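Long-range contacts in alpha-L-arabinofuranosidase B (Aspergillus kawachii, PDB 6SXT), which hydrolyses terminal non-reducing alpha-L-arabinofuranosyl residues from arabinoxylan, arabinan and arabinogalactan side chains during plant hemicellulose breakdown: residues A231-R242 and Y299-S307; E370-L380 and S387-I398. All coordinates share one frame; numbering follows the deposited sequence. Where two conformers were deposited one is given.

Overall arrangement
Followed from the N terminus, the chain first builds the catalytic domain, where interaction 1 brings Y299-S307, at the start of helix 302-315, back onto the hairpin A231-R242; the 56 residues between them include strands but no helix. Only after this loop has closed does interaction 2 open, in the arabinose-binding domain, where a six-residue connection separates E370-L380 from S387-I398. The two contacts therefore neither nest nor cross, and each lies within one domain. They sit on opposite sides of the chain's centre, their own centres about 49 Å apart, the first joining sheet to helix, the second pairing two strands and bringing in the end of helix 366-371 and strand 396-401.

Interaction 1. Residues A231-R242 and Y299-S307; sequences AVKGGADKWAIR and YPSDDTENS. With EDO (1,2-ethanediol), chain B.
In the concanavalin-like catalytic domain, a beta hairpin meets the first turn of helix 302-315 through a salt-bridge network of K233, R242, D302 and E305. E305 OE1 is gripped from opposite faces of its carboxylate: K233 NZ descends from above the plane at 2.8 Å, while R242 NH1 arrives on the anti side at 2.9 Å, with OE1 close to the guanidinium plane. K233 NZ also bridges to D302 OD1 at 2.8 Å, nearly in line with the C-O bond, and donates to the backbone oxygen P300 O. Three acceptors thus hold the ammonium group. D302 stacks its carboxylate over one guanidinium face, the planes 14° apart, and R242 NH2 reaches a lone pair of N306 OD1 at 2.9 Å.

Y299 is clamped between two lysine chains. Its CG stands anti to the backbone N (chi1 -169°), which carries the ring between them: K238 CE lies over the centre of one face, 3.6 Å from the Y299 ring centroid, and K233 CD is offset over the other. K238 NZ adds a cation-pi contact, and the edge of the ring meets the G234 backbone. A water donates to E305 OE2 and, weakly, to A231 O.

Strand 145-152 pairs with 227-235 on one flank of the hairpin and 250-257 with 238-245 on the other; R242 NE is hydrogen-bonded to T253 OG1, and Y8 of helix 4-10 packs against P300 and T304.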
loop_
_atom_site.group_PDB
_atom_site.type_symbol
_atom_site.label_atom_id
_atom_site.label_comp_id
_atom_site.label_asym_id
_atom_site.label_seq_id
_atom_site.Cartn_x
_atom_site.Cartn_y
_atom_site.Cartn_z
ATOM N N ALA A 231 -14.182 -5.081 9.706
ATOM C CA ALA A 231 -15.314 -5.895 9.240
ATOM C C ALA A 231 -16.527 -4.983 9.145
ATOM O O ALA A 231 -16.919 -4.358 10.167
ATOM C CB ALA A 231 -15.597 -7.092 10.120
ATOM N N VAL A 232 -17.127 -4.955 7.970
ATOM C CA VAL A 232 -18.257 -4.030 7.674
ATOM C C VAL A 232 -19.383 -4.854 7.082
ATOM O O VAL A 232 -19.143 -5.818 6.297
ATOM C CB VAL A 232 -17.813 -2.866 6.759
ATOM C CG1 VAL A 232 -18.999 -2.204 6.048
ATOM C CG2 VAL A 232 -16.978 -1.901 7.549
ATOM N N LYS A 233 -20.633 -4.516 7.392
ATOM C CA LYS A 233 -21.768 -5.230 6.799
ATOM C C LYS A 233 -22.937 -4.260 6.703
ATOM O O LYS A 233 -22.955 -3.267 7.440
ATOM C CB LYS A 233 -22.125 -6.483 7.595
ATOM C CG LYS A 233 -22.344 -6.286 9.095
ATOM C CD LYS A 233 -22.358 -7.592 9.826
ATOM C CE LYS A 233 -22.437 -7.462 11.333
ATOM N NZ LYS A 233 -22.225 -8.799 11.975
ATOM N N GLY A 234 -23.775 -4.526 5.707
ATOM C CA GLY A 234 -24.910 -3.649 5.412
ATOM C C GLY A 234 -26.067 -4.457 4.907
ATOM O O GLY A 234 -25.897 -5.355 4.094
ATOM N N GLY A 235 -27.261 -4.099 5.348
ATOM C CA GLY A 235 -28.494 -4.704 4.841
ATOM C C GLY A 235 -29.576 -3.633 4.811
ATOM O O GLY A 235 -29.268 -2.472 4.749
ATOM N N ALA A 236 -30.830 -4.086 4.892
ATOM C CA ALA A 236 -32.011 -3.194 4.789
ATOM C C ALA A 236 -32.130 -2.337 6.052
ATOM O O ALA A 236 -32.550 -2.893 7.063
ATOM C CB ALA A 236 -33.216 -4.090 4.563
ATOM N N ASP A 237 -31.715 -1.106 5.932
ATOM C CA ASP A 237 -31.668 -0.086 7.007
ATOM C C ASP A 237 -30.921 -0.661 8.206
ATOM O O ASP A 237 -31.282 -0.399 9.374
ATOM C CB ASP A 237 -33.087 0.296 7.441
ATOM C CG ASP A 237 -33.142 1.644 8.112
ATOM O OD1 ASP A 237 -32.193 2.385 8.033
ATOM O OD2 ASP A 237 -34.243 1.971 8.597
ATOM N N LYS A 238 -29.837 -1.393 7.950
ATOM C CA LYS A 238 -28.935 -1.762 9.068
ATOM C C LYS A 238 -27.508 -1.819 8.506
ATOM O O LYS A 238 -27.328 -2.211 7.329
ATOM C CB LYS A 238 -29.251 -3.089 9.769
ATOM C CG LYS A 238 -29.333 -4.342 8.920
ATOM C CD LYS A 238 -29.832 -5.577 9.703
ATOM C CE LYS A 238 -29.737 -6.861 8.895
ATOM N NZ LYS A 238 -30.367 -8.006 9.604
ATOM N N TRP A 239 -26.523 -1.475 9.328
ATOM C CA TRP A 239 -25.105 -1.661 8.917
ATOM C C TRP A 239 -24.254 -1.650 10.170
ATOM O O TRP A 239 -24.740 -1.280 11.273
ATOM C CB TRP A 239 -24.664 -0.585 7.937
ATOM C CG TRP A 239 -24.690 0.788 8.498
ATOM C CD1 TRP A 239 -25.829 1.498 8.814
ATOM C CD2 TRP A 239 -23.588 1.622 8.836
ATOM N NE1 TRP A 239 -25.485 2.726 9.250
ATOM C CE2 TRP A 239 -24.099 2.829 9.336
ATOM C CE3 TRP A 239 -22.188 1.478 8.781
ATOM C CZ2 TRP A 239 -23.285 3.859 9.786
ATOM C CZ3 TRP A 239 -21.399 2.489 9.223
ATOM C CH2 TRP A 239 -21.917 3.670 9.735
ATOM N N ALA A 240 -22.997 -2.041 10.029
ATOM C CA ALA A 240 -22.122 -2.133 11.210
ATOM C C ALA A 240 -20.657 -1.953 10.833
ATOM O O ALA A 240 -20.253 -2.262 9.689
ATOM C CB ALA A 240 -22.286 -3.457 11.872
ATOM N N ILE A 241 -19.896 -1.454 11.790
ATOM C CA ILE A 241 -18.420 -1.370 11.755
ATOM C C ILE A 241 -17.939 -2.187 12.928
ATOM O O ILE A 241 -18.299 -1.865 14.054
ATOM C CB ILE A 241 -17.890 0.055 11.903
ATOM C CG1 ILE A 241 -18.392 0.968 10.776
ATOM C CG2 ILE A 241 -16.380 0.061 12.051
ATOM C CD1 ILE A 241 -18.113 2.414 11.020
ATOM N N ARG A 242 -17.028 -3.111 12.657
ATOM C CA ARG A 242 -16.343 -3.855 13.728
ATOM C C ARG A 242 -14.840 -3.825 13.445
ATOM O O ARG A 242 -14.459 -3.804 12.263
ATOM C CB ARG A 242 -16.869 -5.285 13.770
ATOM C CG ARG A 242 -18.363 -5.365 13.970
ATOM C CD ARG A 242 -18.886 -6.778 14.104
ATOM N NE ARG A 242 -18.550 -7.362 15.402
ATOM C CZ ARG A 242 -18.397 -8.657 15.640
ATOM N NH1 ARG A 242 -18.488 -9.564 14.691
ATOM N NH2 ARG A 242 -18.122 -9.030 16.877
ATOM N N TYR A 299 -25.907 -10.948 5.056
ATOM C CA TYR A 299 -25.470 -10.131 6.186
ATOM C C TYR A 299 -24.864 -11.035 7.238
ATOM O O TYR A 299 -25.561 -11.794 7.887
ATOM C CB TYR A 299 -26.671 -9.405 6.805
ATOM C CG TYR A 299 -26.330 -8.342 7.796
ATOM C CD1 TYR A 299 -26.097 -7.036 7.421
ATOM C CD2 TYR A 299 -26.382 -8.604 9.157
ATOM C CE1 TYR A 299 -25.851 -6.032 8.335
ATOM C CE2 TYR A 299 -26.145 -7.604 10.089
ATOM C CZ TYR A 299 -25.894 -6.309 9.686
ATOM O OH TYR A 299 -25.674 -5.284 10.538
ATOM N N PRO A 300 -23.513 -11.089 7.389
ATOM C CA PRO A 300 -22.932 -12.100 8.271
ATOM C C PRO A 300 -23.299 -11.863 9.731
ATOM O O PRO A 300 -23.405 -10.712 10.162
ATOM C CB PRO A 300 -21.419 -11.882 8.131
ATOM C CG PRO A 300 -21.283 -11.233 6.786
ATOM C CD PRO A 300 -22.489 -10.318 6.677
ATOM N N SER A 301 -23.492 -12.971 10.431
ATOM C CA SER A 301 -23.692 -12.914 11.898
ATOM C C SER A 301 -22.405 -12.436 12.568
ATOM O O SER A 301 -21.295 -12.617 12.062
ATOM C CB SER A 301 -24.121 -14.219 12.451
ATOM O OG SER A 301 -23.093 -15.215 12.356
ATOM N N ASP A 302 -22.552 -11.870 13.768
ATOM C CA ASP A 302 -21.389 -11.552 14.595
ATOM C C ASP A 302 -20.567 -12.831 14.816
ATOM O O ASP A 302 -19.315 -12.724 14.818
ATOM C CB ASP A 302 -21.705 -10.905 15.950
ATOM C CG ASP A 302 -22.176 -9.465 15.894
ATOM O OD1 ASP A 302 -22.378 -8.938 14.746
ATOM O OD2 ASP A 302 -22.284 -8.850 16.962
ATOM N N ASP A 303 -21.238 -13.957 15.045
ATOM C CA ASP A 303 -20.547 -15.240 15.325
ATOM C C ASP A 303 -19.656 -15.608 14.132
ATOM O O ASP A 303 -18.518 -16.030 14.347
ATOM C CB ASP A 303 -21.540 -16.376 15.556
ATOM C CG ASP A 303 -20.870 -17.657 16.020
ATOM O OD1 ASP A 303 -20.337 -17.666 17.155
ATOM O OD2 ASP A 303 -20.900 -18.644 15.250
ATOM N N THR A 304 -20.176 -15.480 12.935
ATOM C CA THR A 304 -19.403 -15.852 11.712
ATOM C C THR A 304 -18.170 -14.971 11.659
ATOM O O THR A 304 -17.071 -15.470 11.476
ATOM C CB THR A 304 -20.260 -15.665 10.476
ATOM O OG1 THR A 304 -21.312 -16.641 10.501
ATOM C CG2 THR A 304 -19.496 -15.753 9.179
ATOM N N GLU A 305 -18.337 -13.662 11.803
ATOM C CA GLU A 305 -17.180 -12.750 11.811
ATOM C C GLU A 305 -16.199 -13.062 12.930
ATOM O O GLU A 305 -14.990 -12.981 12.723
ATOM C CB GLU A 305 -17.662 -11.317 11.921
ATOM C CG GLU A 305 -18.351 -10.859 10.658
ATOM C CD GLU A 305 -18.996 -9.497 10.852
ATOM O OE1 GLU A 305 -19.498 -9.235 11.989
ATOM O OE2 GLU A 305 -18.992 -8.691 9.889
ATOM N N ASN A 306 -16.688 -13.412 14.123
ATOM C CA ASN A 306 -15.787 -13.749 15.233
ATOM C C ASN A 306 -14.927 -14.965 14.844
ATOM O O ASN A 306 -13.760 -14.976 15.197
ATOM C CB ASN A 306 -16.590 -14.046 16.493
ATOM C CG ASN A 306 -17.306 -12.827 17.065
ATOM O OD1 ASN A 306 -16.953 -11.675 16.776
ATOM N ND2 ASN A 306 -18.309 -13.100 17.936
ATOM N N SER A 307 -15.508 -15.926 14.168
ATOM C CA SER A 307 -14.778 -17.148 13.736
ATOM C C SER A 307 -13.721 -16.730 12.709
ATOM O O SER A 307 -12.611 -17.267 12.720
ATOM C CB SER A 307 -15.688 -18.217 13.208
ATOM O OG SER A 307 -16.436 -18.764 14.313
HETATM C C1 EDO B . -31.223 -7.459 5.601
HETATM O O1 EDO B . -31.313 -6.710 4.489
HETATM C C2 EDO B . -31.272 -8.866 5.266
HETATM O O2 EDO B . -30.271 -9.526 6.025
HETATM O O HOH W 1 -19.332 -5.998 10.754
#

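Interaction 2. Residues E370-L380 and S387-I398; sequences EEASWTVVTGL and SFESVDTPGSYI
S387 OG accepts the backbone N-H of L380 at 3.0 Å and is also hydrogen-bonded to A420 O, so that two groups hold this hydroxyl just beyond the end of strand 374-378. The L380 side chain leans over the same serine, with its CG 3.4 Å from S387 OG, and CD1 continues to the centre of one face of the Y397 ring. E389 CG lies over the opposite face, while V377 CG2 meets the ring at its edge.

Strands 374-378 and 386-390 form an antiparallel hairpin of the beta-trefoil arabinose-binding domain. T375-E389 and V377-S387 are its hydrogen-bonded pairs, with side chains on one face of the sheet; V377 N reaches S387 O at 2.9 Å, nearly straight (169°). W374-S390 and V376-F388, non-hydrogen-bonded pairs, point to the other face. There I398 CD1 makes a CH-pi contact over the six-membered ring of W374, 3.7 Å from its centroid, and V376 CG2 touches F388 CE1 at 3.8 Å. W374 NE1 is bound to I348 O.

E389, extended from a CG anti to its own N (chi1 -175°), runs beside T375 and receives G395 N on the anti lone pair of OE2. A water joins T375 OG1 to S390 O. Farther along, V391 CG2 packs on S373 CB at 3.7 Å, and S390 OG accepts T393 N in an ST motif. D392 OD1, near E371 CA, is hydrogen-bonded to H350 NE2.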
loop_
_atom_site.group_PDB
_atom_site.type_symbol
_atom_site.label_atom_id
_atom_site.label_comp_id
_atom_site.label_asym_id
_atom_site.label_seq_id
_atom_site.Cartn_x
_atom_site.Cartn_y
_atom_site.Cartn_z
ATOM N N GLU A 370 31.861 17.620 1.732
ATOM C CA GLU A 370 30.777 17.589 2.729
ATOM C C GLU A 370 29.433 17.359 2.021
ATOM O O GLU A 370 28.549 16.663 2.617
ATOM C CB GLU A 370 30.723 18.888 3.536
ATOM C CG GLU A 370 31.900 19.103 4.436
ATOM C CD GLU A 370 31.703 20.433 5.169
ATOM O OE1 GLU A 370 30.589 20.974 5.142
ATOM O OE2 GLU A 370 32.699 20.917 5.790
ATOM N N GLU A 371 29.208 17.965 0.871
ATOM C CA GLU A 371 27.958 17.831 0.081
ATOM C C GLU A 371 27.800 16.380 -0.429
ATOM O O GLU A 371 26.660 15.988 -0.731
ATOM C CB GLU A 371 27.939 18.827 -1.048
ATOM C CG GLU A 371 27.767 20.263 -0.515
ATOM C CD GLU A 371 28.057 21.314 -1.558
ATOM O OE1 GLU A 371 28.775 21.028 -2.557
ATOM O OE2 GLU A 371 27.593 22.429 -1.354
ATOM N N ALA A 372 28.896 15.658 -0.529
ATOM C CA ALA A 372 28.896 14.233 -0.981
ATOM C C ALA A 372 28.988 13.291 0.210
ATOM O O ALA A 372 29.345 12.109 -0.002
ATOM C CB ALA A 372 30.023 14.015 -1.919
ATOM N N SER A 373 28.767 13.780 1.423
ATOM C CA SER A 373 28.838 12.953 2.637
ATOM C C SER A 373 27.492 13.005 3.339
ATOM O O SER A 373 26.865 14.081 3.419
ATOM C CB SER A 373 29.989 13.369 3.550
ATOM O OG SER A 373 31.183 13.235 2.826
ATOM N N TRP A 374 27.038 11.856 3.859
ATOM C CA TRP A 374 25.658 11.680 4.375
ATOM C C TRP A 374 25.695 10.910 5.682
ATOM O O TRP A 374 26.299 9.822 5.740
ATOM C CB TRP A 374 24.824 10.956 3.310
ATOM C CG TRP A 374 24.783 11.682 2.001
ATOM C CD1 TRP A 374 25.595 11.491 0.922
ATOM C CD2 TRP A 374 24.000 12.838 1.711
ATOM N NE1 TRP A 374 25.286 12.376 -0.063
ATOM C CE2 TRP A 374 24.327 13.232 0.402
ATOM C CE3 TRP A 374 23.012 13.535 2.411
ATOM C CZ2 TRP A 374 23.695 14.295 -0.233
ATOM C CZ3 TRP A 374 22.409 14.600 1.798
ATOM C CH2 TRP A 374 22.753 14.973 0.491
ATOM N N THR A 375 25.112 11.451 6.723
ATOM C CA THR A 375 24.925 10.776 8.007
ATOM C C THR A 375 23.652 9.920 7.880
ATOM O O THR A 375 22.588 10.455 7.616
ATOM C CB THR A 375 24.813 11.747 9.165
ATOM O OG1 THR A 375 25.955 12.640 9.104
ATOM C CG2 THR A 375 24.764 10.991 10.476
ATOM N N VAL A 376 23.820 8.642 8.114
ATOM C CA VAL A 376 22.659 7.707 8.016
ATOM C C VAL A 376 21.997 7.684 9.375
ATOM O O VAL A 376 22.682 7.542 10.419
ATOM C CB VAL A 376 23.114 6.314 7.549
ATOM C CG1 VAL A 376 21.867 5.456 7.265
ATOM C CG2 VAL A 376 23.942 6.395 6.297
ATOM N N VAL A 377 20.692 7.884 9.421
ATOM C CA VAL A 377 19.970 7.850 10.692
ATOM C C VAL A 377 18.779 6.891 10.557
ATOM O O VAL A 377 18.313 6.619 9.440
ATOM C CB VAL A 377 19.522 9.230 11.132
ATOM C CG1 VAL A 377 20.690 10.237 11.118
ATOM C CG2 VAL A 377 18.400 9.768 10.349
ATOM N N THR A 378 18.283 6.481 11.690
ATOM C CA THR A 378 17.048 5.668 11.733
ATOM C C THR A 378 15.990 6.354 10.883
ATOM O O THR A 378 15.713 7.573 10.993
ATOM C CB THR A 378 16.586 5.446 13.170
ATOM O OG1 THR A 378 17.705 4.890 13.838
ATOM C CG2 THR A 378 15.388 4.515 13.226
ATOM N N GLY A 379 15.296 5.543 10.057
ATOM C CA GLY A 379 14.277 6.086 9.162
ATOM C C GLY A 379 13.242 6.885 9.905
ATOM O O GLY A 379 12.660 6.417 10.932
ATOM N N LEU A 380 12.946 8.043 9.377
ATOM C CA LEU A 380 12.043 8.982 10.060
ATOM C C LEU A 380 10.625 8.411 10.108
ATOM O O LEU A 380 9.902 8.797 11.049
ATOM C CB LEU A 380 12.099 10.333 9.370
ATOM C CG LEU A 380 13.436 11.084 9.542
ATOM C CD1 LEU A 380 13.445 12.286 8.691
ATOM C CD2 LEU A 380 13.625 11.484 11.005
ATOM N N SER A 387 17.139 7.293 6.894
ATOM C CA SER A 387 17.066 8.643 6.322
ATOM C C SER A 387 18.509 9.180 6.219
ATOM O O SER A 387 19.357 8.722 7.008
ATOM C CB SER A 387 16.173 9.529 7.146
ATOM O OG SER A 387 14.811 9.030 7.202
ATOM N N PHE A 388 18.757 10.021 5.227
ATOM C CA PHE A 388 20.118 10.465 4.859
ATOM C C PHE A 388 20.233 11.962 5.129
ATOM O O PHE A 388 19.540 12.746 4.513
ATOM C CB PHE A 388 20.390 10.114 3.408
ATOM C CG PHE A 388 20.415 8.619 3.206
ATOM C CD1 PHE A 388 21.587 7.917 3.349
ATOM C CD2 PHE A 388 19.246 7.916 2.999
ATOM C CE1 PHE A 388 21.617 6.537 3.251
ATOM C CE2 PHE A 388 19.282 6.531 2.882
ATOM C CZ PHE A 388 20.459 5.854 3.004
ATOM N N GLU A 389 20.979 12.285 6.172
ATOM C CA GLU A 389 21.135 13.673 6.674
ATOM C C GLU A 389 22.413 14.269 6.068
ATOM O O GLU A 389 23.440 13.630 6.048
ATOM C CB GLU A 389 21.250 13.648 8.193
ATOM C CG GLU A 389 21.281 15.047 8.791
ATOM C CD GLU A 389 21.513 15.016 10.270
ATOM O OE1 GLU A 389 21.839 13.932 10.768
ATOM O OE2 GLU A 389 21.197 15.988 10.920
ATOM N N SER A 390 22.308 15.482 5.551
ATOM C CA SER A 390 23.444 16.248 4.988
ATOM C C SER A 390 24.504 16.491 6.072
ATOM O O SER A 390 24.167 16.820 7.227
ATOM C CB SER A 390 22.953 17.523 4.397
ATOM O OG SER A 390 24.075 18.347 4.019
ATOM N N VAL A 391 25.767 16.289 5.690
ATOM C CA VAL A 391 26.901 16.609 6.586
ATOM C C VAL A 391 27.063 18.152 6.661
ATOM O O VAL A 391 27.231 18.641 7.761
ATOM C CB VAL A 391 28.171 15.885 6.143
ATOM C CG1 VAL A 391 29.451 16.545 6.697
ATOM C CG2 VAL A 391 28.072 14.435 6.590
ATOM N N ASP A 392 26.972 18.841 5.547
ATOM C CA ASP A 392 27.193 20.328 5.549
ATOM C C ASP A 392 25.965 21.028 6.109
ATOM O O ASP A 392 26.126 22.132 6.663
ATOM C CB ASP A 392 27.449 20.869 4.162
ATOM C CG ASP A 392 26.354 20.513 3.176
ATOM O OD1 ASP A 392 26.388 19.326 2.712
ATOM O OD2 ASP A 392 25.563 21.415 2.805
ATOM N N THR A 393 24.775 20.398 6.036
ATOM C CA THR A 393 23.492 21.004 6.471
ATOM C C THR A 393 22.768 20.071 7.443
ATOM O O THR A 393 21.804 19.406 7.073
ATOM C CB THR A 393 22.646 21.444 5.283
ATOM O OG1 THR A 393 23.377 22.194 4.320
ATOM C CG2 THR A 393 21.468 22.256 5.712
ATOM N N PRO A 394 23.221 19.972 8.698
ATOM C CA PRO A 394 22.596 19.106 9.678
ATOM C C PRO A 394 21.136 19.520 9.858
ATOM O O PRO A 394 20.770 20.691 9.683
ATOM C CB PRO A 394 23.334 19.290 10.986
ATOM C CG PRO A 394 24.575 20.092 10.621
ATOM C CD PRO A 394 24.404 20.670 9.244
ATOM N N GLY A 395 20.280 18.513 10.096
ATOM C CA GLY A 395 18.840 18.769 10.193
ATOM C C GLY A 395 18.120 18.715 8.880
ATOM O O GLY A 395 16.869 18.778 8.893
ATOM N N SER A 396 18.849 18.615 7.779
ATOM C CA SER A 396 18.290 18.498 6.416
ATOM C C SER A 396 18.550 17.081 5.904
ATOM O O SER A 396 19.604 16.528 6.185
ATOM C CB SER A 396 18.774 19.539 5.486
ATOM O OG SER A 396 18.233 20.789 5.909
ATOM N N TYR A 397 17.540 16.537 5.213
ATOM C CA TYR A 397 17.557 15.146 4.730
ATOM C C TYR A 397 17.155 15.106 3.272
ATOM O O TYR A 397 16.409 15.908 2.781
ATOM C CB TYR A 397 16.569 14.296 5.537
ATOM C CG TYR A 397 16.844 14.221 7.003
ATOM C CD1 TYR A 397 16.433 15.253 7.837
ATOM C CD2 TYR A 397 17.518 13.148 7.566
ATOM C CE1 TYR A 397 16.677 15.213 9.190
ATOM C CE2 TYR A 397 17.749 13.083 8.930
ATOM C CZ TYR A 397 17.318 14.119 9.731
ATOM O OH TYR A 397 17.557 14.039 11.073
ATOM N N ILE A 398 17.617 14.067 2.584
ATOM C CA ILE A 398 17.162 13.730 1.225
ATOM C C ILE A 398 15.687 13.312 1.318
ATOM O O ILE A 398 15.363 12.423 2.117
ATOM C CB ILE A 398 18.017 12.624 0.592
ATOM C CG1 ILE A 398 19.506 13.028 0.569
ATOM C CG2 ILE A 398 17.456 12.347 -0.791
ATOM C CD1 ILE A 398 20.417 12.052 -0.132
HETATM O O HOH W 2 25.624 16.539 2.438
HETATM O O HOH W 3 24.918 15.185 9.335
#